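Local coordinates for aminotransferase (Paracoccus denitrificans, PDB 4GRX), which probably transfers amino groups from amine donors to carbonyl acceptors as a pyridoxal phosphate-dependent class III omega-aminotransferase, at residues V115-N120 with W281-Y286; I263-D268 with Y286-D291; D134-M139 with V309-D314; T105-E110 with I344-I349; R153-R158 with G231-P236. All coordinates share one frame; numbering follows the deposited sequence.

Contact 1 (V115-N120 with W281-Y286); sequences VSPFDN and WGCLTY. With NA (sodium ion), chain E.
The carbonyl oxygen of Val115 receives the indole N-H of Trp281 in a nearly straight bond, 2.8 Å from NE1 to O with 169° at the hydrogen. The oxygen lies at the edge of the indole, close to the ring plane, whereas the N-H reaches the carbonyl tilted 35° out of the carbonyl's own plane. Pro117 covers one face of the same ring: its CD is 3.5 Å from Trp281 NE1, and the two side chains cross at about a right angle. At the benzo end, Val115 CG2 approaches Trp281 CZ2 at 4.1 Å. An alanine in place of Trp281 would probably leave Val115 O without this N-H and open a gap beside Pro117 CD and Val115 CG2. The peptide held in this way closes helix 103-115, and the loop that follows forms an ST turn in which Ser116 OG accepts from Phe118 N at 3.0 Å. This turn doubles as a sodium site. Ser116 O (2.5 Å) and Phe118 O (2.2 Å) bind the ion together with a water, and the backbone oxygens of Val113 and Glu114 complete the shell. On the opposing segment, Trp281 is the N-cap residue of the short helix 282-285, whose first amides, Gly282 N and Cys283 N, donate to the carboxylate of Glu269. One residue into the helix, Cys283 SG lies 4.3 Å from Pro117 CG.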
# COMPACT_ATOMS: atom_id res chain seq x y z
N VAL A 115 0.96 23.99 2.85
CA VAL A 115 2.42 23.84 2.66
C VAL A 115 2.80 23.51 1.21
O VAL A 115 3.96 23.63 0.82
CB VAL A 115 3.04 22.77 3.59
CG1 VAL A 115 2.80 23.11 5.06
CG2 VAL A 115 2.52 21.37 3.28
N SER A 116 1.81 23.08 0.43
CA SER A 116 2.02 22.76 -0.97
C SER A 116 2.22 24.07 -1.70
O SER A 116 1.80 25.11 -1.19
CB SER A 116 0.81 22.00 -1.53
OG SER A 116 -0.08 22.85 -2.24
N PRO A 117 2.85 24.04 -2.88
CA PRO A 117 2.96 25.25 -3.69
C PRO A 117 1.65 25.73 -4.32
O PRO A 117 1.59 26.86 -4.81
CB PRO A 117 3.96 24.85 -4.79
CG PRO A 117 3.89 23.35 -4.84
CD PRO A 117 3.64 22.93 -3.43
N PHE A 118 0.60 24.91 -4.30
CA PHE A 118 -0.67 25.26 -4.95
C PHE A 118 -1.51 26.22 -4.10
O PHE A 118 -1.48 26.15 -2.86
CB PHE A 118 -1.50 23.99 -5.23
CG PHE A 118 -0.72 22.87 -5.88
CD1 PHE A 118 -0.02 23.07 -7.07
CD2 PHE A 118 -0.71 21.60 -5.30
CE1 PHE A 118 0.68 22.04 -7.66
CE2 PHE A 118 -0.01 20.56 -5.89
CZ PHE A 118 0.69 20.78 -7.07
N ASP A 119 -2.28 27.10 -4.75
CA ASP A 119 -3.18 28.00 -3.99
C ASP A 119 -4.37 27.31 -3.33
O ASP A 119 -4.78 27.68 -2.23
CB ASP A 119 -3.66 29.19 -4.83
CG ASP A 119 -2.66 30.34 -4.83
OD1 ASP A 119 -1.49 30.12 -4.44
OD2 ASP A 119 -3.05 31.47 -5.20
N ASN A 120 -4.92 26.32 -4.01
CA ASN A 120 -5.95 25.45 -3.45
C ASN A 120 -5.80 24.08 -4.11
O ASN A 120 -5.01 23.93 -5.05
CB ASN A 120 -7.35 26.02 -3.70
CG ASN A 120 -7.67 26.16 -5.17
OD1 ASN A 120 -7.95 25.18 -5.85
ND2 ASN A 120 -7.60 27.38 -5.68
N TRP A 281 9.91 21.49 -1.06
CA TRP A 281 9.64 20.64 -2.20
C TRP A 281 10.77 20.74 -3.15
O TRP A 281 11.37 21.80 -3.29
CB TRP A 281 8.36 21.06 -2.91
CG TRP A 281 7.16 21.08 -2.01
CD1 TRP A 281 6.50 22.19 -1.50
CD2 TRP A 281 6.45 19.92 -1.44
NE1 TRP A 281 5.45 21.82 -0.70
CE2 TRP A 281 5.37 20.47 -0.62
CE3 TRP A 281 6.60 18.54 -1.53
CZ2 TRP A 281 4.49 19.65 0.08
CZ3 TRP A 281 5.70 17.73 -0.83
CH2 TRP A 281 4.68 18.28 -0.04
N GLY A 282 11.04 19.62 -3.83
CA GLY A 282 12.00 19.60 -4.92
C GLY A 282 11.65 20.54 -6.06
O GLY A 282 12.54 21.16 -6.65
N CYS A 283 10.36 20.68 -6.35
CA CYS A 283 9.91 21.61 -7.38
C CYS A 283 10.07 23.09 -6.99
O CYS A 283 10.17 23.96 -7.85
CB CYS A 283 8.48 21.29 -7.82
SG CYS A 283 7.24 21.32 -6.51
N LEU A 284 10.12 23.38 -5.70
CA LEU A 284 10.58 24.70 -5.27
C LEU A 284 12.06 24.86 -5.62
O LEU A 284 12.42 25.85 -6.26
CB LEU A 284 10.33 24.95 -3.78
CG LEU A 284 8.86 25.03 -3.34
CD1 LEU A 284 8.72 25.09 -1.82
CD2 LEU A 284 8.10 26.16 -4.01
N THR A 285 12.89 23.88 -5.26
CA THR A 285 14.35 23.97 -5.45
C THR A 285 14.75 24.14 -6.91
O THR A 285 15.67 24.88 -7.22
CB THR A 285 15.08 22.74 -4.85
OG1 THR A 285 14.81 22.66 -3.44
CG2 THR A 285 16.60 22.83 -5.06
N TYR A 286 14.02 23.46 -7.80
CA TYR A 286 14.29 23.50 -9.22
C TYR A 286 13.31 24.37 -9.97
O TYR A 286 13.31 24.38 -11.20
CB TYR A 286 14.37 22.06 -9.77
CG TYR A 286 15.61 21.36 -9.28
CD1 TYR A 286 16.86 21.61 -9.87
CD2 TYR A 286 15.56 20.51 -8.19
CE1 TYR A 286 18.01 21.01 -9.40
CE2 TYR A 286 16.72 19.90 -7.71
CZ TYR A 286 17.93 20.16 -8.32
OH TYR A 286 19.07 19.56 -7.84
NA NA E . -0.46 26.13 -0.86
O HOH W 1 1.08 27.75 -0.86

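Contact 2 (I263-D268 with Y286-D291); sequences IPMISD and YDFMPD
Met265 and Asp291 are joined through their backbones where strand 265-268 meets the loop leading into strand 292-295, its parallel neighbour in the central sheet of the aminotransferase fold. Asp291 N donates to Met265 O at 2.9 Å, and the pairing of Ser267 with Ala292 and Ile294 continues from there. The tightly packed part is apolar and buried. Met265 has CG anti to its backbone N (chi1 -169°), and further out its SD touches Pro290 CB at 3.9 Å while CE comes within 3.8 Å of Phe288 CE2. The sulfur stands obliquely to the Phe288 ring, 5.0 Å from its centre, in a Met-aromatic contact; Phe251 stacks on the same ring. Ser267 CB packs on Pro290 CB at 3.8 Å, while its hydroxyl is bonded to Glu269. The partly exposed end around Asp291 is polar instead. There a water donates to both Ile263 O and Asp291 OD2, bridging the two segments beside the direct contact of OD2 with Pro264 CA. The same carboxylate oxygen also accepts from Met265 N at 2.7 Å, using the anti lone pair of OD2, the one turned away from OD1.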
# COMPACT_ATOMS: atom_id res chain seq x y z
N ILE A 263 -0.38 17.26 -21.49
CA ILE A 263 0.08 16.10 -20.72
C ILE A 263 0.36 16.53 -19.27
O ILE A 263 1.35 17.21 -19.00
CB ILE A 263 1.35 15.48 -21.35
CG1 ILE A 263 1.04 15.03 -22.78
CG2 ILE A 263 1.90 14.34 -20.48
CD1 ILE A 263 2.23 14.53 -23.57
N PRO A 264 -0.51 16.12 -18.33
CA PRO A 264 -0.34 16.38 -16.91
C PRO A 264 1.07 16.06 -16.41
O PRO A 264 1.65 15.01 -16.75
CB PRO A 264 -1.36 15.45 -16.27
CG PRO A 264 -2.47 15.43 -17.28
CD PRO A 264 -1.77 15.38 -18.60
N MET A 265 1.63 16.96 -15.62
CA MET A 265 2.96 16.77 -15.07
C MET A 265 2.85 16.52 -13.59
O MET A 265 2.33 17.35 -12.84
CB MET A 265 3.87 17.98 -15.36
CG MET A 265 5.33 17.74 -15.06
SD MET A 265 5.69 17.93 -13.30
CE MET A 265 7.22 17.00 -13.18
N ILE A 266 3.34 15.36 -13.16
CA ILE A 266 3.24 14.94 -11.78
C ILE A 266 4.62 14.94 -11.17
O ILE A 266 5.56 14.35 -11.72
CB ILE A 266 2.66 13.52 -11.69
CG1 ILE A 266 1.46 13.35 -12.64
CG2 ILE A 266 2.39 13.14 -10.24
CD1 ILE A 266 0.20 14.02 -12.17
N SER A 267 4.75 15.62 -10.03
CA SER A 267 6.01 15.63 -9.31
C SER A 267 6.04 14.61 -8.18
O SER A 267 5.31 14.72 -7.19
CB SER A 267 6.32 17.03 -8.77
OG SER A 267 7.61 17.04 -8.16
N ASP A 268 6.90 13.62 -8.32
CA ASP A 268 7.07 12.62 -7.28
C ASP A 268 8.00 13.17 -6.19
O ASP A 268 9.22 13.14 -6.31
CB ASP A 268 7.59 11.31 -7.87
CG ASP A 268 7.53 10.16 -6.87
OD1 ASP A 268 7.38 10.44 -5.65
OD2 ASP A 268 7.64 8.98 -7.31
N TYR A 286 14.02 23.46 -7.80
CA TYR A 286 14.29 23.50 -9.22
C TYR A 286 13.31 24.37 -9.97
O TYR A 286 13.31 24.38 -11.20
CB TYR A 286 14.37 22.06 -9.77
CG TYR A 286 15.61 21.36 -9.28
CD1 TYR A 286 16.86 21.61 -9.87
CD2 TYR A 286 15.56 20.51 -8.19
CE1 TYR A 286 18.01 21.01 -9.40
CE2 TYR A 286 16.72 19.90 -7.71
CZ TYR A 286 17.93 20.16 -8.32
OH TYR A 286 19.07 19.56 -7.84
N ASP A 287 12.48 25.10 -9.23
CA ASP A 287 11.67 26.21 -9.76
C ASP A 287 10.72 25.84 -10.92
O ASP A 287 10.79 26.43 -11.99
CB ASP A 287 12.59 27.38 -10.17
CG ASP A 287 11.90 28.74 -10.12
OD1 ASP A 287 11.31 29.10 -9.07
OD2 ASP A 287 11.96 29.49 -11.13
N PHE A 288 9.85 24.85 -10.70
CA PHE A 288 8.77 24.54 -11.65
C PHE A 288 7.46 24.29 -10.90
O PHE A 288 7.50 23.93 -9.73
CB PHE A 288 9.11 23.35 -12.58
CG PHE A 288 9.18 22.02 -11.88
CD1 PHE A 288 10.38 21.53 -11.41
CD2 PHE A 288 8.03 21.25 -11.71
CE1 PHE A 288 10.45 20.30 -10.78
CE2 PHE A 288 8.08 20.03 -11.07
CZ PHE A 288 9.30 19.55 -10.61
N MET A 289 6.33 24.50 -11.58
CA MET A 289 4.99 24.24 -11.04
C MET A 289 4.39 22.94 -11.62
O MET A 289 4.12 22.87 -12.81
CB MET A 289 4.05 25.43 -11.32
CG MET A 289 2.71 25.34 -10.59
SD MET A 289 2.83 25.32 -8.78
CE MET A 289 3.08 27.06 -8.40
N PRO A 290 4.20 21.91 -10.77
CA PRO A 290 3.60 20.68 -11.26
C PRO A 290 2.10 20.81 -11.23
O PRO A 290 1.58 21.74 -10.62
CB PRO A 290 4.06 19.64 -10.24
CG PRO A 290 4.14 20.41 -8.97
CD PRO A 290 4.59 21.80 -9.35
N ASP A 291 1.41 19.89 -11.89
CA ASP A 291 -0.02 19.82 -11.86
C ASP A 291 -0.49 19.02 -10.64
O ASP A 291 -1.63 19.16 -10.22
CB ASP A 291 -0.53 19.18 -13.14
CG ASP A 291 -0.13 19.95 -14.38
OD1 ASP A 291 -0.41 21.17 -14.42
OD2 ASP A 291 0.45 19.34 -15.33
O HOH W 2 1.30 19.99 -18.06

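Contact 3 (D134-M139 with V309-D314); sequences DTMVKM and VILGPD
Met136 sets its CG anti to the backbone N (chi1 -171°), and bends further along its chain let the sulfur and the terminal methyl meet different residues of the strand: SD lies 3.8 Å from Val309 CG1, and CE is 4.0 Å from Leu311 CD2. Val309 answers with a matching torsion, its CG1 likewise anti to the backbone N (chi1 169°). This is helix-on-sheet packing in the large domain of a fold type I, pyridoxal phosphate-dependent enzyme, with helix 129-146 laid against the central mixed sheet. The axes of helix 134-139 and strand 309-311 stay 10.0 Å apart and run in similar directions, 37° from parallel. Met139, one turn further along the helix, brings a second sulfur to the same methyl, with SD 4.2 Å from Val309 CG1; these two side chains slide past each other in opposite directions. Its SD also lies 4.3 Å from Leu311 CD2, so each methionine touches both strand residues. The contact is entirely apolar and buried, made by sulfur and methyl groups. The second subunit joins in, its Leu28 packing on both Met139 and Leu311. Lys138, on another side of the helix, donates through NZ to Val165 O of that subunit. Thr135 splits its branches: OG1 is hydrogen-bonded to His331 NE2, while CG2 lies 4.4 Å from Val309 CG2.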
# COMPACT_ATOMS: atom_id res chain seq x y z
N ASP A 134 0.47 4.54 -8.22
CA ASP A 134 -0.55 3.68 -8.76
C ASP A 134 -1.94 4.36 -8.84
O ASP A 134 -2.59 4.37 -9.90
CB ASP A 134 -0.61 2.40 -7.94
CG ASP A 134 -1.24 1.27 -8.71
OD1 ASP A 134 -2.43 1.40 -9.07
OD2 ASP A 134 -0.55 0.26 -8.97
N THR A 135 -2.38 4.94 -7.71
CA THR A 135 -3.60 5.73 -7.63
C THR A 135 -3.59 6.87 -8.65
O THR A 135 -4.60 7.11 -9.33
CB THR A 135 -3.81 6.31 -6.21
OG1 THR A 135 -4.17 5.25 -5.30
CG2 THR A 135 -4.90 7.38 -6.18
N MET A 136 -2.44 7.57 -8.77
CA MET A 136 -2.31 8.72 -9.67
C MET A 136 -2.55 8.34 -11.13
O MET A 136 -3.19 9.08 -11.87
CB MET A 136 -0.96 9.42 -9.54
CG MET A 136 -0.88 10.73 -10.31
SD MET A 136 -2.02 11.97 -9.62
CE MET A 136 -2.99 12.42 -11.07
N VAL A 137 -2.01 7.19 -11.52
CA VAL A 137 -2.20 6.71 -12.87
C VAL A 137 -3.69 6.43 -13.10
O VAL A 137 -4.25 6.88 -14.10
CB VAL A 137 -1.34 5.46 -13.16
CG1 VAL A 137 -1.59 4.95 -14.57
CG2 VAL A 137 0.13 5.80 -12.99
N LYS A 138 -4.33 5.73 -12.17
CA LYS A 138 -5.76 5.41 -12.29
C LYS A 138 -6.61 6.69 -12.39
O LYS A 138 -7.56 6.76 -13.17
CB LYS A 138 -6.24 4.56 -11.12
CG LYS A 138 -5.84 3.09 -11.15
CD LYS A 138 -6.38 2.38 -9.92
CE LYS A 138 -7.89 2.18 -9.99
NZ LYS A 138 -8.48 1.63 -8.73
N MET A 139 -6.23 7.69 -11.60
CA MET A 139 -6.87 9.00 -11.63
C MET A 139 -6.74 9.60 -13.04
O MET A 139 -7.73 10.07 -13.60
CB MET A 139 -6.22 9.91 -10.61
CG MET A 139 -7.17 10.56 -9.63
SD MET A 139 -6.23 11.05 -8.16
CE MET A 139 -7.43 10.84 -6.86
N VAL A 309 -1.64 11.96 -2.41
CA VAL A 309 -1.72 12.57 -3.73
C VAL A 309 -2.34 13.95 -3.49
O VAL A 309 -3.47 14.03 -2.97
CB VAL A 309 -2.61 11.71 -4.65
CG1 VAL A 309 -2.95 12.44 -5.94
CG2 VAL A 309 -1.93 10.38 -4.93
N ILE A 310 -1.58 15.01 -3.81
CA ILE A 310 -2.08 16.40 -3.75
C ILE A 310 -2.32 17.01 -5.14
O ILE A 310 -1.38 17.44 -5.81
CB ILE A 310 -1.13 17.33 -2.98
CG1 ILE A 310 -0.67 16.71 -1.66
CG2 ILE A 310 -1.80 18.68 -2.74
CD1 ILE A 310 0.44 17.50 -0.98
N LEU A 311 -3.57 17.07 -5.57
CA LEU A 311 -3.90 17.67 -6.86
C LEU A 311 -3.89 19.20 -6.81
O LEU A 311 -4.55 19.79 -5.95
CB LEU A 311 -5.26 17.18 -7.34
CG LEU A 311 -5.49 15.67 -7.47
CD1 LEU A 311 -6.98 15.37 -7.62
CD2 LEU A 311 -4.70 15.09 -8.63
N GLY A 312 -3.14 19.83 -7.72
CA GLY A 312 -3.20 21.29 -7.92
C GLY A 312 -4.58 21.72 -8.41
O GLY A 312 -5.39 20.87 -8.79
N PRO A 313 -4.85 23.04 -8.44
CA PRO A 313 -6.21 23.54 -8.77
C PRO A 313 -6.82 22.97 -10.06
O PRO A 313 -7.99 22.54 -10.06
CB PRO A 313 -6.03 25.05 -8.89
CG PRO A 313 -4.77 25.36 -8.14
CD PRO A 313 -3.89 24.14 -8.23
N ASP A 314 -6.07 22.95 -11.15
CA ASP A 314 -6.67 22.56 -12.42
C ASP A 314 -7.15 21.09 -12.40
O ASP A 314 -8.30 20.79 -12.73
CB ASP A 314 -5.72 22.85 -13.58
CG ASP A 314 -6.30 22.45 -14.92
OD1 ASP A 314 -7.36 23.01 -15.32
OD2 ASP A 314 -5.71 21.58 -15.57

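Contact 4 (T105-E110 with I344-I349); sequences TVMLSE and IALKAI
Leu108 and Leu346 mark the nearest approach of two helical segments, 105-110 and 344-349, whose axes pass 9.8 Å apart, run in similar directions and cross at 34°. From the first helix, Leu108 carries most of the packing. Its CG is anti to the backbone N (chi1 -168°), and CD1 beyond it meets three residues of the facing helix. It lies 3.7 Å from Ala345 CB, where the small side chain lets the leucine come close to the helix, and 3.7 Å from Ile349 CD1, one turn further on. The third partner is Leu346 CD2, at 3.8 Å from the same methyl. Leu346 reaches back with both branches: CD2 also lies 3.9 Å from Leu108 CA, and CD1 rests 3.9 Å from Met107 CB. Beyond CG the Met107 chain is extended, and its end leads away from the facing helix. An alanine in place of Leu346 would probably open a gap between the helices, with Met107 CB losing the CD1 methyl and Leu108 CD1 left with Ala345 and Ile349 as its side-chain partners on the facing segment. On the sheet side of helix 103-115, Tyr125 of strand 122-126 packs against Leu108 and bonds through its hydroxyl to Ser109 OG. The second subunit is close by as well, its Arg22 forming a salt bridge with Glu110 and its Trp19 touching Met107, while helix 78-90 covers helix 339-354 at Ile344, Lys347 and Ala348.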
# COMPACT_ATOMS: atom_id res chain seq x y z
N THR A 105 -7.82 13.75 9.87
CA THR A 105 -7.78 13.72 8.40
C THR A 105 -8.10 15.10 7.84
O THR A 105 -7.29 15.69 7.12
CB THR A 105 -8.77 12.66 7.82
OG1 THR A 105 -8.82 11.50 8.66
CG2 THR A 105 -8.37 12.25 6.40
N VAL A 106 -9.27 15.62 8.19
CA VAL A 106 -9.68 16.95 7.77
C VAL A 106 -8.58 17.98 8.04
O VAL A 106 -8.37 18.91 7.26
CB VAL A 106 -11.02 17.38 8.43
CG1 VAL A 106 -11.49 18.72 7.88
CG2 VAL A 106 -12.09 16.32 8.22
N MET A 107 -7.84 17.78 9.13
CA MET A 107 -6.76 18.69 9.50
C MET A 107 -5.55 18.61 8.56
O MET A 107 -5.09 19.63 8.04
CB MET A 107 -6.35 18.49 10.95
CG MET A 107 -7.23 19.23 11.96
SD MET A 107 -6.89 18.63 13.62
CE MET A 107 -7.87 19.79 14.61
N LEU A 108 -5.04 17.40 8.35
CA LEU A 108 -3.89 17.22 7.45
C LEU A 108 -4.13 17.71 6.01
O LEU A 108 -3.30 18.46 5.48
CB LEU A 108 -3.40 15.78 7.45
CG LEU A 108 -2.04 15.64 6.76
CD1 LEU A 108 -0.94 16.29 7.58
CD2 LEU A 108 -1.75 14.18 6.50
N SER A 109 -5.25 17.31 5.41
CA SER A 109 -5.66 17.84 4.09
C SER A 109 -5.45 19.36 4.03
O SER A 109 -4.75 19.86 3.16
CB SER A 109 -7.12 17.50 3.78
OG SER A 109 -7.33 16.12 3.61
N GLU A 110 -6.06 20.07 4.98
CA GLU A 110 -5.96 21.52 5.08
C GLU A 110 -4.51 21.97 5.19
O GLU A 110 -4.06 22.86 4.45
CB GLU A 110 -6.76 21.99 6.28
CG GLU A 110 -6.97 23.49 6.35
CD GLU A 110 -8.12 23.85 7.27
OE1 GLU A 110 -8.26 23.20 8.33
OE2 GLU A 110 -8.90 24.79 6.94
N ILE A 344 0.31 12.18 13.15
CA ILE A 344 1.75 12.06 13.12
C ILE A 344 2.36 12.97 12.05
O ILE A 344 3.38 13.64 12.27
CB ILE A 344 2.18 10.59 12.91
CG1 ILE A 344 1.89 9.77 14.18
CG2 ILE A 344 3.64 10.50 12.48
CD1 ILE A 344 2.14 8.28 14.05
N ALA A 345 1.70 13.00 10.90
CA ALA A 345 2.14 13.82 9.79
C ALA A 345 2.08 15.31 10.17
O ALA A 345 3.02 16.06 9.90
CB ALA A 345 1.32 13.52 8.55
N LEU A 346 0.99 15.73 10.81
CA LEU A 346 0.89 17.09 11.30
C LEU A 346 2.11 17.42 12.16
O LEU A 346 2.81 18.40 11.90
CB LEU A 346 -0.40 17.29 12.10
CG LEU A 346 -1.72 17.40 11.33
CD1 LEU A 346 -2.90 17.35 12.29
CD2 LEU A 346 -1.79 18.66 10.46
N LYS A 347 2.37 16.59 13.17
CA LYS A 347 3.55 16.73 14.00
C LYS A 347 4.85 16.69 13.20
O LYS A 347 5.76 17.49 13.46
CB LYS A 347 3.58 15.68 15.09
CG LYS A 347 4.65 15.93 16.14
CD LYS A 347 4.33 17.15 16.97
CE LYS A 347 5.55 17.63 17.72
NZ LYS A 347 5.27 18.90 18.45
N ALA A 348 4.96 15.76 12.26
CA ALA A 348 6.19 15.66 11.46
C ALA A 348 6.42 16.92 10.60
O ALA A 348 7.53 17.46 10.57
CB ALA A 348 6.18 14.41 10.59
N ILE A 349 5.37 17.38 9.93
CA ILE A 349 5.41 18.63 9.16
C ILE A 349 5.83 19.80 10.07
O ILE A 349 6.72 20.59 9.72
CB ILE A 349 4.07 18.88 8.42
CG1 ILE A 349 3.91 17.83 7.30
CG2 ILE A 349 4.00 20.30 7.86
CD1 ILE A 349 2.49 17.51 6.92

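Contact 5 (R153-R158 with G231-P236); sequences RKILTR and GFFAEP
Leu156 is bound through both its backbone N and its backbone O to the facing strand. Its N donates to Gly231 O at 2.9 Å, and its O accepts from Phe233 N at 2.9 Å. A weak bond from Gly231 N to Lys154 O extends the pairing, and Phe232 CA adds a C-H...O contact to Leu156 O at 3.3 Å. Apolar contacts divide between the two faces of the sheet. On one, Ile155 CG2 touches Phe233 CD1 at 3.9 Å, with helix 129-146 packed on that face; on the other, Leu156 CB lies 3.9 Å from Phe232 CD2, and helix 250-260 covers the phenylalanine. Strands 154-158 and 229-234 are parallel neighbours in the central sheet of the large domain, sandwiched between helices as in other fold type I aminotransferases. Polar side-chain contacts gather where the strands end. The guanidinium of Arg158 lays one face over Ala234 CB, 3.4 Å from CZ, and NH2 makes a weak bond to Glu235 O at 3.0 Å. Waters meet the group at its edge: one accepts from Arg158 N and NE and donates to Phe233 O, while another accepts from NH2 and Glu235 N and donates to Glu235 OE1. Arg158 NH1 is bonded to Tyr250 OH. Glu235 OE1 also accepts from the backbone N of Tyr162, a residue of the delta-amino valeric acid pocket, while OE2 accepts from Gly239 N.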
# COMPACT_ATOMS: atom_id res chain seq x y z
N ARG A 153 -3.76 7.03 -22.28
CA ARG A 153 -3.39 6.15 -21.18
C ARG A 153 -1.90 6.01 -20.91
O ARG A 153 -1.50 5.65 -19.79
CB ARG A 153 -3.99 4.77 -21.42
CG ARG A 153 -5.50 4.76 -21.39
CD ARG A 153 -6.02 3.36 -21.63
NE ARG A 153 -5.68 2.45 -20.55
CZ ARG A 153 -6.31 2.40 -19.39
NH1 ARG A 153 -7.33 3.22 -19.13
NH2 ARG A 153 -5.94 1.53 -18.46
N LYS A 154 -1.07 6.27 -21.93
CA LYS A 154 0.40 6.07 -21.79
C LYS A 154 0.99 6.92 -20.67
O LYS A 154 0.50 8.01 -20.39
CB LYS A 154 1.13 6.32 -23.12
CG LYS A 154 0.80 5.29 -24.20
CD LYS A 154 1.13 5.78 -25.60
CE LYS A 154 0.55 4.84 -26.65
NZ LYS A 154 0.62 5.38 -28.04
N ILE A 155 2.04 6.41 -20.03
CA ILE A 155 2.69 7.08 -18.89
C ILE A 155 4.17 7.27 -19.20
O ILE A 155 4.90 6.29 -19.45
CB ILE A 155 2.51 6.28 -17.57
CG1 ILE A 155 1.03 6.18 -17.16
CG2 ILE A 155 3.33 6.89 -16.44
CD1 ILE A 155 0.35 7.50 -16.86
N LEU A 156 4.62 8.53 -19.16
CA LEU A 156 6.03 8.87 -19.39
C LEU A 156 6.79 9.02 -18.09
O LEU A 156 6.38 9.77 -17.21
CB LEU A 156 6.15 10.16 -20.20
CG LEU A 156 5.23 10.34 -21.41
CD1 LEU A 156 5.43 11.71 -22.05
CD2 LEU A 156 5.47 9.26 -22.45
N THR A 157 7.90 8.28 -17.97
CA THR A 157 8.87 8.43 -16.86
C THR A 157 10.29 8.44 -17.41
O THR A 157 10.49 8.47 -18.63
CB THR A 157 8.70 7.38 -15.75
OG1 THR A 157 8.71 6.05 -16.30
CG2 THR A 157 7.39 7.59 -15.00
N ARG A 158 11.30 8.42 -16.54
CA ARG A 158 12.70 8.40 -17.00
C ARG A 158 13.44 7.14 -16.60
O ARG A 158 13.18 6.57 -15.54
CB ARG A 158 13.51 9.60 -16.48
CG ARG A 158 13.27 10.94 -17.14
CD ARG A 158 12.14 11.69 -16.47
NE ARG A 158 12.25 11.69 -15.01
CZ ARG A 158 12.95 12.59 -14.31
NH1 ARG A 158 13.63 13.55 -14.92
NH2 ARG A 158 12.97 12.52 -12.98
N GLY A 231 0.10 11.05 -18.86
CA GLY A 231 0.88 11.75 -17.86
C GLY A 231 2.39 11.62 -17.98
O GLY A 231 2.91 10.79 -18.74
N PHE A 232 3.09 12.47 -17.23
CA PHE A 232 4.55 12.50 -17.12
C PHE A 232 4.88 12.64 -15.64
O PHE A 232 4.50 13.62 -14.99
CB PHE A 232 5.12 13.69 -17.90
CG PHE A 232 6.60 13.92 -17.71
CD1 PHE A 232 7.08 14.65 -16.62
CD2 PHE A 232 7.52 13.45 -18.64
CE1 PHE A 232 8.45 14.87 -16.45
CE2 PHE A 232 8.88 13.66 -18.48
CZ PHE A 232 9.35 14.37 -17.38
N PHE A 233 5.57 11.64 -15.10
CA PHE A 233 6.02 11.70 -13.72
C PHE A 233 7.52 11.93 -13.68
O PHE A 233 8.26 11.38 -14.50
CB PHE A 233 5.74 10.38 -13.00
CG PHE A 233 4.29 10.09 -12.79
CD1 PHE A 233 3.45 9.85 -13.89
CD2 PHE A 233 3.77 9.99 -11.51
CE1 PHE A 233 2.10 9.56 -13.70
CE2 PHE A 233 2.43 9.71 -11.31
CZ PHE A 233 1.59 9.49 -12.40
N ALA A 234 7.96 12.73 -12.70
CA ALA A 234 9.39 12.91 -12.43
C ALA A 234 9.66 13.21 -10.97
O ALA A 234 8.95 14.03 -10.36
CB ALA A 234 9.98 14.01 -13.30
N GLU A 235 10.68 12.56 -10.42
CA GLU A 235 11.28 13.00 -9.18
C GLU A 235 12.10 14.25 -9.50
O GLU A 235 12.83 14.26 -10.52
CB GLU A 235 12.25 11.95 -8.66
CG GLU A 235 11.62 10.64 -8.26
CD GLU A 235 12.61 9.50 -8.32
OE1 GLU A 235 12.63 8.82 -9.37
OE2 GLU A 235 13.39 9.31 -7.35
N PRO A 236 12.00 15.31 -8.67
CA PRO A 236 12.85 16.48 -8.97
C PRO A 236 14.34 16.11 -8.97
O PRO A 236 15.06 16.45 -9.92
CB PRO A 236 12.50 17.48 -7.84
CG PRO A 236 11.13 17.08 -7.41
CD PRO A 236 11.06 15.58 -7.57
O HOH W 3 10.27 9.72 -13.94
O HOH W 4 11.79 10.39 -11.52
O HOH W 5 15.16 14.99 -12.43

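Overall arrangement
Contacts 2, 3 and 5 all reach the seven-stranded mixed sheet of the large domain, their centres 10 to 12 Å apart. Strands 229-234 and 265-268 are neighbours there, so contact 5 passes directly into contact 2, and helix 129-146 of contact 3 lies over both. Contact 1 sits about 9 Å from contact 2 between centres and shares Tyr286 with it. Contact 4 is more peripheral, its centre about 27 Å from that of contact 5, yet Ile349 still touches Val115 of contact 1. Along the chain, contact 4 encloses the other four; contact 5 closes before contact 2 opens, and contact 1 crosses contacts 2 and 3. Distant stretches thus build one sheet-centred core with a helix pair beside it; contacts 3 and 4 both touch the second subunit.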